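Local coordinates for SCO1/SenC family lipoprotein (Bacillus anthracis, PDB 4HDE) that probably serves as a membrane-anchored, thioredoxin-fold Sco protein that handles copper for the assembly of cytochrome c oxidase, at residues F39-C44 / V131-S136; V34-F39 / A53-L58. All coordinates share one frame; numbering follows the deposited sequence. Where two conformers were deposited one is given.

Interaction 1: F39-C44 / V131-S136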
ATOM      1  N   PHE A  39      -3.787  -1.890  -1.803  1.00 12.98           N
ATOM      2  CA  PHE A  39      -4.214  -1.907  -3.205  1.00 13.20           C
ATOM      3  C   PHE A  39      -5.502  -1.107  -3.320  1.00 13.76           C
ATOM      4  O   PHE A  39      -6.406  -1.271  -2.505  1.00 15.29           O
ATOM      5  CB  PHE A  39      -4.432  -3.348  -3.671  1.00 15.63           C
ATOM      6  CG  PHE A  39      -3.160  -4.134  -3.789  1.00 14.01           C
ATOM      7  CD1 PHE A  39      -2.519  -4.248  -5.010  1.00 15.92           C
ATOM      8  CD2 PHE A  39      -2.592  -4.750  -2.680  1.00 17.01           C
ATOM      9  CE1 PHE A  39      -1.333  -4.966  -5.134  1.00 16.65           C
ATOM     10  CE2 PHE A  39      -1.404  -5.469  -2.801  1.00 19.21           C
ATOM     11  CZ  PHE A  39      -0.775  -5.571  -4.030  1.00 17.67           C
HETATM   12  N   MSE A  40      -5.591  -0.254  -4.330  1.00 13.74           N
HETATM   13  CA  MSE A  40      -6.746   0.626  -4.483  0.54 13.13           C
HETATM   14  C   MSE A  40      -6.850   1.135  -5.911  1.00 12.78           C
HETATM   15  O   MSE A  40      -6.029   0.807  -6.757  1.00 13.62           O
HETATM   16  CB  MSE A  40      -6.629   1.808  -3.527  0.54 15.01           C
HETATM   17  CG  MSE A  40      -5.272   2.495  -3.574  0.54 16.48           C
HETATM   18 SE   MSE A  40      -5.405   4.423  -3.394  0.34 39.68          SE
HETATM   19  CE  MSE A  40      -5.928   4.856  -5.217  0.54 25.13           C
ATOM     20  N   PHE A  41      -7.893   1.905  -6.192  1.00 14.06           N
ATOM     21  CA  PHE A  41      -8.012   2.562  -7.491  1.00 13.67           C
ATOM     22  C   PHE A  41      -8.816   3.838  -7.346  1.00 15.25           C
ATOM     23  O   PHE A  41      -9.678   3.932  -6.477  1.00 17.01           O
ATOM     24  CB  PHE A  41      -8.550   1.628  -8.596  1.00 14.61           C
ATOM     25  CG  PHE A  41      -9.978   1.177  -8.414  1.00 15.45           C
ATOM     26  CD1 PHE A  41     -10.979   1.611  -9.278  1.00 16.52           C
ATOM     27  CD2 PHE A  41     -10.304   0.272  -7.416  1.00 15.37           C
ATOM     28  CE1 PHE A  41     -12.289   1.173  -9.115  1.00 17.66           C
ATOM     29  CE2 PHE A  41     -11.608  -0.172  -7.257  1.00 16.64           C
ATOM     30  CZ  PHE A  41     -12.594   0.285  -8.090  1.00 17.38           C
ATOM     31  N   THR A  42      -8.523   4.831  -8.177  1.00 14.37           N
ATOM     32  CA  THR A  42      -9.085   6.163  -7.954  1.00 16.45           C
ATOM     33  C   THR A  42     -10.556   6.290  -8.319  1.00 17.05           C
ATOM     34  O   THR A  42     -11.232   7.186  -7.821  1.00 21.61           O
ATOM     35  CB  THR A  42      -8.280   7.292  -8.652  1.00 17.94           C
ATOM     36  OG1 THR A  42      -8.509   7.265 -10.063  1.00 18.56           O
ATOM     37  CG2 THR A  42      -6.791   7.153  -8.363  1.00 18.42           C
ATOM     38  N   ASN A  43     -11.065   5.405  -9.167  1.00 17.19           N
ATOM     39  CA  ASN A  43     -12.478   5.466  -9.531  1.00 20.41           C
ATOM     40  C   ASN A  43     -13.372   4.585  -8.665  1.00 18.15           C
ATOM     41  O   ASN A  43     -14.517   4.316  -9.018  1.00 19.90           O
ATOM     42  CB  ASN A  43     -12.674   5.147 -11.013  1.00 21.48           C
ATOM     43  CG  ASN A  43     -12.280   6.306 -11.908  1.00 28.88           C
ATOM     44  OD1 ASN A  43     -13.011   7.293 -12.022  1.00 37.85           O
ATOM     45  ND2 ASN A  43     -11.116   6.200 -12.540  1.00 28.51           N
ATOM     46  N   CYS A  44     -12.850   4.148  -7.527  1.00 17.87           N
ATOM     47  CA  CYS A  44     -13.607   3.293  -6.617  1.00 19.84           C
ATOM     48  C   CYS A  44     -14.790   4.033  -5.995  1.00 24.73           C
ATOM     49  O   CYS A  44     -14.631   5.118  -5.450  1.00 23.36           O
ATOM     50  CB  CYS A  44     -12.704   2.722  -5.522  1.00 17.47           C
ATOM     51  SG  CYS A  44     -13.621   1.738  -4.315  1.00 18.67           S
ATOM     52  N   VAL A 131     -13.141  -2.534  -9.884  1.00 14.89           N
ATOM     53  CA  VAL A 131     -12.142  -3.577  -9.728  1.00 14.50           C
ATOM     54  C   VAL A 131     -12.244  -4.293  -8.395  1.00 15.96           C
ATOM     55  O   VAL A 131     -12.329  -3.663  -7.338  1.00 17.06           O
ATOM     56  CB  VAL A 131     -10.724  -2.994  -9.884  1.00 14.57           C
ATOM     57  CG1 VAL A 131      -9.705  -4.099  -9.925  1.00 16.24           C
ATOM     58  CG2 VAL A 131     -10.618  -2.146 -11.145  1.00 16.68           C
ATOM     59  N   ILE A 132     -12.244  -5.618  -8.460  1.00 15.02           N
ATOM     60  CA  ILE A 132     -12.115  -6.468  -7.283  1.00 15.23           C
ATOM     61  C   ILE A 132     -10.653  -6.503  -6.838  1.00 16.18           C
ATOM     62  O   ILE A 132      -9.761  -6.729  -7.645  1.00 15.57           O
ATOM     63  CB  ILE A 132     -12.568  -7.898  -7.632  1.00 14.42           C
ATOM     64  CG1 ILE A 132     -14.064  -7.904  -7.976  1.00 15.20           C
ATOM     65  CG2 ILE A 132     -12.224  -8.858  -6.489  1.00 16.63           C
ATOM     66  CD1 ILE A 132     -14.595  -9.200  -8.617  1.00 16.55           C
ATOM     67  N   HIS A 133     -10.401  -6.276  -5.551  1.00 15.43           N
ATOM     68  CA  HIS A 133      -9.042  -6.301  -5.025  1.00 15.00           C
ATOM     69  C   HIS A 133      -9.111  -6.472  -3.513  1.00 16.95           C
ATOM     70  O   HIS A 133     -10.180  -6.311  -2.919  1.00 17.19           O
ATOM     71  CB  HIS A 133      -8.308  -5.000  -5.361  1.00 15.33           C
ATOM     72  CG  HIS A 133      -8.954  -3.790  -4.763  1.00 13.42           C
ATOM     73  ND1 HIS A 133      -8.590  -3.276  -3.536  1.00 14.33           N
ATOM     74  CD2 HIS A 133      -9.967  -3.011  -5.210  1.00 14.83           C
ATOM     75  CE1 HIS A 133      -9.346  -2.229  -3.258  1.00 16.86           C
ATOM     76  NE2 HIS A 133     -10.190  -2.047  -4.256  1.00 16.82           N
ATOM     77  N   GLY A 134      -7.979  -6.793  -2.898  1.00 16.97           N
ATOM     78  CA  GLY A 134      -7.947  -6.988  -1.458  1.00 17.97           C
ATOM     79  C   GLY A 134      -8.026  -5.675  -0.701  1.00 15.08           C
ATOM     80  O   GLY A 134      -7.569  -4.639  -1.191  1.00 15.50           O
ATOM     81  N   THR A 135      -8.578  -5.721   0.505  1.00 16.58           N
ATOM     82  CA  THR A 135      -8.748  -4.513   1.307  1.00 18.48           C
ATOM     83  C   THR A 135      -7.813  -4.468   2.514  1.00 16.15           C
ATOM     84  O   THR A 135      -8.012  -3.668   3.437  1.00 19.71           O
ATOM     85  CB  THR A 135     -10.199  -4.378   1.793  1.00 18.26           C
ATOM     86  OG1 THR A 135     -10.565  -5.566   2.493  1.00 21.35           O
ATOM     87  CG2 THR A 135     -11.146  -4.181   0.612  1.00 22.69           C
ATOM     88  N   SER A 136      -6.799  -5.319   2.527  1.00 15.46           N
ATOM     89  CA  SER A 136      -5.887  -5.360   3.674  1.00 15.01           C
ATOM     90  C   SER A 136      -4.791  -4.304   3.599  1.00 13.19           C
ATOM     91  O   SER A 136      -4.480  -3.778   2.526  1.00 13.77           O
ATOM     92  CB  SER A 136      -5.216  -6.732   3.780  1.00 16.09           C
ATOM     93  OG  SER A 136      -6.165  -7.757   4.002  1.00 20.58           O
TER
HETATM   94  O   HOH W   1      -5.095  -3.803  -0.116  1.00 15.96           O
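Phe41 and His133 meet rim to rim just beyond strand 35-40 of this thioredoxin-like Sco fold, where a beta turn from Phe41 to Cys44 leads into the CxxxC motif. In both residues CB points toward the opposing segment, and CG stands between the backbone N and the carbonyl carbon (chi1 67° and 61°). The planes are nearly perpendicular, at 87°, and His133 NE2 lies at the edge of the phenyl ring, 3.8 Å from Phe41 CE2. A broad, flat phenylalanine suits this site because both faces are used: Val131 CB packs over one face, 4.1 Å from the ring centroid, and Cys44 CB lies against the opposite face, toward the rim. The imidazole has Met40 CA, of a selenomethionine, over one of its faces. On its other nitrogen, His133 ND1 donates to Gly134 O at 2.9 Å, from above the carbonyl plane, which limits rotation of the ring. One water links Phe39 N to the carbonyl oxygens of Gly134 and Ser136. In Sco relatives two cysteines and a distant histidine bind copper; Cys44, Cys48 and His133 are consistent with that set, and Cys44 SG lies 5.1 Å from His133 NE2.

Interaction 2: V34-F39 / A53-L58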
ATOM      1  N   VAL A  34      10.925  -0.011   6.618  1.00 14.01           N
ATOM      2  CA  VAL A  34       9.675  -0.632   7.025  1.00 12.78           C
ATOM      3  C   VAL A  34       8.585   0.074   6.237  1.00 14.18           C
ATOM      4  O   VAL A  34       8.545   1.311   6.185  1.00 14.04           O
ATOM      5  CB  VAL A  34       9.452  -0.450   8.545  1.00 13.04           C
ATOM      6  CG1 VAL A  34       8.062  -0.948   8.974  1.00 13.11           C
ATOM      7  CG2 VAL A  34      10.544  -1.175   9.323  1.00 14.75           C
ATOM      8  N   TRP A  35       7.713  -0.695   5.598  1.00 12.71           N
ATOM      9  CA  TRP A  35       6.648  -0.079   4.828  1.00 12.30           C
ATOM     10  C   TRP A  35       5.320  -0.809   4.913  1.00 11.18           C
ATOM     11  O   TRP A  35       5.246  -1.972   5.294  1.00 13.06           O
ATOM     12  CB  TRP A  35       7.070   0.176   3.376  1.00 12.54           C
ATOM     13  CG  TRP A  35       7.564  -0.989   2.552  1.00 12.64           C
ATOM     14  CD1 TRP A  35       8.739  -1.661   2.699  1.00 13.18           C
ATOM     15  CD2 TRP A  35       6.928  -1.552   1.392  1.00 12.29           C
ATOM     16  NE1 TRP A  35       8.871  -2.617   1.713  1.00 13.63           N
ATOM     17  CE2 TRP A  35       7.768  -2.569   0.903  1.00 12.45           C
ATOM     18  CE3 TRP A  35       5.725  -1.292   0.727  1.00 13.32           C
ATOM     19  CZ2 TRP A  35       7.443  -3.338  -0.218  1.00 15.20           C
ATOM     20  CZ3 TRP A  35       5.409  -2.054  -0.396  1.00 12.69           C
ATOM     21  CH2 TRP A  35       6.261  -3.065  -0.850  1.00 13.77           C
ATOM     22  N   VAL A  36       4.266  -0.063   4.610  1.00 11.97           N
ATOM     23  CA  VAL A  36       2.910  -0.583   4.638  1.00 12.44           C
ATOM     24  C   VAL A  36       2.320  -0.438   3.250  1.00 11.87           C
ATOM     25  O   VAL A  36       2.408   0.629   2.642  1.00 13.87           O
ATOM     26  CB  VAL A  36       2.046   0.197   5.632  1.00 13.61           C
ATOM     27  CG1 VAL A  36       0.647  -0.381   5.696  1.00 16.09           C
ATOM     28  CG2 VAL A  36       2.688   0.172   7.013  1.00 18.29           C
ATOM     29  N   ALA A  37       1.733  -1.519   2.746  1.00 11.60           N
ATOM     30  CA  ALA A  37       1.163  -1.543   1.397  1.00 13.32           C
ATOM     31  C   ALA A  37      -0.355  -1.750   1.415  1.00 11.25           C
ATOM     32  O   ALA A  37      -0.892  -2.489   2.253  1.00 12.85           O
ATOM     33  CB  ALA A  37       1.812  -2.638   0.580  1.00 15.11           C
ATOM     34  N   ASP A  38      -1.041  -1.092   0.482  1.00 11.73           N
ATOM     35  CA  ASP A  38      -2.399  -1.474   0.138  1.00 12.57           C
ATOM     36  C   ASP A  38      -2.616  -1.419  -1.379  1.00 12.86           C
ATOM     37  O   ASP A  38      -1.736  -0.975  -2.124  1.00 13.72           O
ATOM     38  CB  ASP A  38      -3.444  -0.671   0.937  1.00 12.82           C
ATOM     39  CG  ASP A  38      -3.561   0.782   0.502  1.00 14.63           C
ATOM     40  OD1 ASP A  38      -2.700   1.280  -0.242  1.00 13.80           O
ATOM     41  OD2 ASP A  38      -4.537   1.457   0.939  1.00 15.61           O
ATOM     42  N   PHE A  39      -3.787  -1.890  -1.803  1.00 12.98           N
ATOM     43  CA  PHE A  39      -4.214  -1.907  -3.205  1.00 13.20           C
ATOM     44  C   PHE A  39      -5.502  -1.107  -3.320  1.00 13.76           C
ATOM     45  O   PHE A  39      -6.406  -1.271  -2.505  1.00 15.29           O
ATOM     46  CB  PHE A  39      -4.432  -3.348  -3.671  1.00 15.63           C
ATOM     47  CG  PHE A  39      -3.160  -4.134  -3.789  1.00 14.01           C
ATOM     48  CD1 PHE A  39      -2.519  -4.248  -5.010  1.00 15.92           C
ATOM     49  CD2 PHE A  39      -2.592  -4.750  -2.680  1.00 17.01           C
ATOM     50  CE1 PHE A  39      -1.333  -4.966  -5.134  1.00 16.65           C
ATOM     51  CE2 PHE A  39      -1.404  -5.469  -2.801  1.00 19.21           C
ATOM     52  CZ  PHE A  39      -0.775  -5.571  -4.030  1.00 17.67           C
ATOM     53  N   ALA A  53      -8.205   7.100   3.827  1.00 12.34           N
ATOM     54  CA  ALA A  53      -8.300   7.888   5.053  1.00 12.96           C
ATOM     55  C   ALA A  53      -7.726   7.113   6.243  1.00 13.38           C
ATOM     56  O   ALA A  53      -7.093   7.697   7.138  1.00 13.21           O
ATOM     57  CB  ALA A  53      -9.733   8.283   5.318  1.00 15.13           C
ATOM     58  N   ASN A  54      -7.955   5.805   6.275  1.00 13.26           N
ATOM     59  CA  ASN A  54      -7.412   4.986   7.357  1.00 12.19           C
ATOM     60  C   ASN A  54      -5.887   4.917   7.284  1.00 12.47           C
ATOM     61  O   ASN A  54      -5.189   5.007   8.298  1.00 12.86           O
ATOM     62  CB  ASN A  54      -8.016   3.583   7.340  1.00 14.94           C
ATOM     63  CG  ASN A  54      -9.499   3.583   7.635  1.00 15.80           C
ATOM     64  OD1 ASN A  54     -10.041   4.536   8.196  1.00 17.19           O
ATOM     65  ND2 ASN A  54     -10.172   2.505   7.255  1.00 18.36           N
HETATM   66  N   MSE A  55      -5.356   4.778   6.081  1.00 12.04           N
HETATM   67  CA  MSE A  55      -3.925   4.811   5.921  1.00 11.40           C
HETATM   68  C   MSE A  55      -3.360   6.174   6.334  1.00 11.45           C
HETATM   69  O   MSE A  55      -2.298   6.244   6.948  1.00 12.60           O
HETATM   70  CB  MSE A  55      -3.529   4.443   4.493  1.00 13.16           C
HETATM   71  CG  MSE A  55      -2.014   4.348   4.308  1.00 14.32           C
HETATM   72 SE   MSE A  55      -1.431   3.452   2.680  0.61 15.06          SE
HETATM   73  CE  MSE A  55      -1.582   1.604   3.303  1.00 18.60           C
ATOM     74  N   ALA A  56      -4.075   7.256   6.032  1.00 11.99           N
ATOM     75  CA  ALA A  56      -3.640   8.584   6.471  1.00 12.27           C
ATOM     76  C   ALA A  56      -3.624   8.719   8.001  1.00 13.13           C
ATOM     77  O   ALA A  56      -2.744   9.375   8.568  1.00 13.00           O
ATOM     78  CB  ALA A  56      -4.509   9.654   5.848  1.00 12.78           C
ATOM     79  N   LYS A  57      -4.589   8.104   8.676  1.00 12.73           N
ATOM     80  CA  LYS A  57      -4.607   8.122  10.136  1.00 12.70           C
ATOM     81  C   LYS A  57      -3.385   7.370  10.659  1.00 13.53           C
ATOM     82  O   LYS A  57      -2.705   7.841  11.576  1.00 13.96           O
ATOM     83  CB  LYS A  57      -5.894   7.503  10.670  1.00 13.37           C
ATOM     84  CG  LYS A  57      -5.973   7.512  12.194  1.00 16.61           C
ATOM     85  CD  LYS A  57      -7.386   7.235  12.697  1.00 16.30           C
ATOM     86  CE  LYS A  57      -7.403   7.040  14.208  1.00 18.70           C
ATOM     87  NZ  LYS A  57      -6.873   8.213  14.962  1.00 20.84           N
ATOM     88  N   LEU A  58      -3.079   6.229  10.051  1.00 12.77           N
ATOM     89  CA  LEU A  58      -1.899   5.458  10.414  1.00 12.87           C
ATOM     90  C   LEU A  58      -0.625   6.259  10.175  1.00 13.18           C
ATOM     91  O   LEU A  58       0.292   6.224  10.993  1.00 12.80           O
ATOM     92  CB  LEU A  58      -1.867   4.145   9.627  1.00 13.31           C
ATOM     93  CG  LEU A  58      -0.698   3.202   9.903  1.00 12.93           C
ATOM     94  CD1 LEU A  58      -0.623   2.845  11.377  1.00 15.23           C
ATOM     95  CD2 LEU A  58      -0.868   1.957   9.060  1.00 15.48           C
TER
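Two extended torsions and one bend carry the end of Met55, a selenomethionine, from the helix to the strand. CG is anti to the backbone N (chi1 -175°) and the chain stays extended through SE, after which chi3 of -82° turns the methyl CE aside, bringing it close to Val36 and Asp38. On the strand, Asp38 CG stands between its own N and carbonyl carbon (chi1 72°), and the carboxylate and the methionine end reach toward each other tip to tip. Met55 CE sits almost straight above Asp38 CG at 3.5 Å, with OD1 and OD2 nearly equidistant, so the methyl rests on the flat of the carboxylate. On the Val36 side the two chains run past each other in opposite directions, and Met55 CE lies 3.8 Å from Val36 CG1. Met55 CE also comes within 4.0 Å of Ala37 C and so packs against the strand backbone between the two side chains. Leu58, three residues further along the helix, adds a looser contact, its CD2 4.4 Å from Val36 CG1.

This is the packing of a beta-alpha-beta unit: residues 53-58 of helix 48-64 run antiparallel to residues 35-39 of the strand, their axes 10.9 Å apart at closest approach, before the chain returns as strand 70-75. Branched Val36 suits a strand and presents a compact methyl to the helix, whereas a long, flexible methionine can span the gap. Met165 of helix 158-169 also touches Val36. The buried Asp38 is held by Ser73 OG of the neighbouring strand, hydrogen-bonded to OD1. Burial beside a methyl would tend to favour the neutral acid, an effect the serine bond may partly offset.

Both contacts are buried and draw on strand 35-40, which they share through Phe39, but interaction 2 lies deeper, its centre about 6 Å from the centre of the chain, against about 10 Å for the centre of interaction 1. Interaction 2 fixes the strand to helix 48-64 by packing around one methyl that meets both a valine and a buried carboxylate. Interaction 1 sits where the strand gives way to the turn before that helix, and joins it to the loop leading into strand 136-140 through the rims of a phenylalanine and a histidine and through a bridging water. The two touch where Ser136 O packs 3.6 Å from Asp38 CB. Methyl packing thus gives way, a few residues along, to the probable copper ligands.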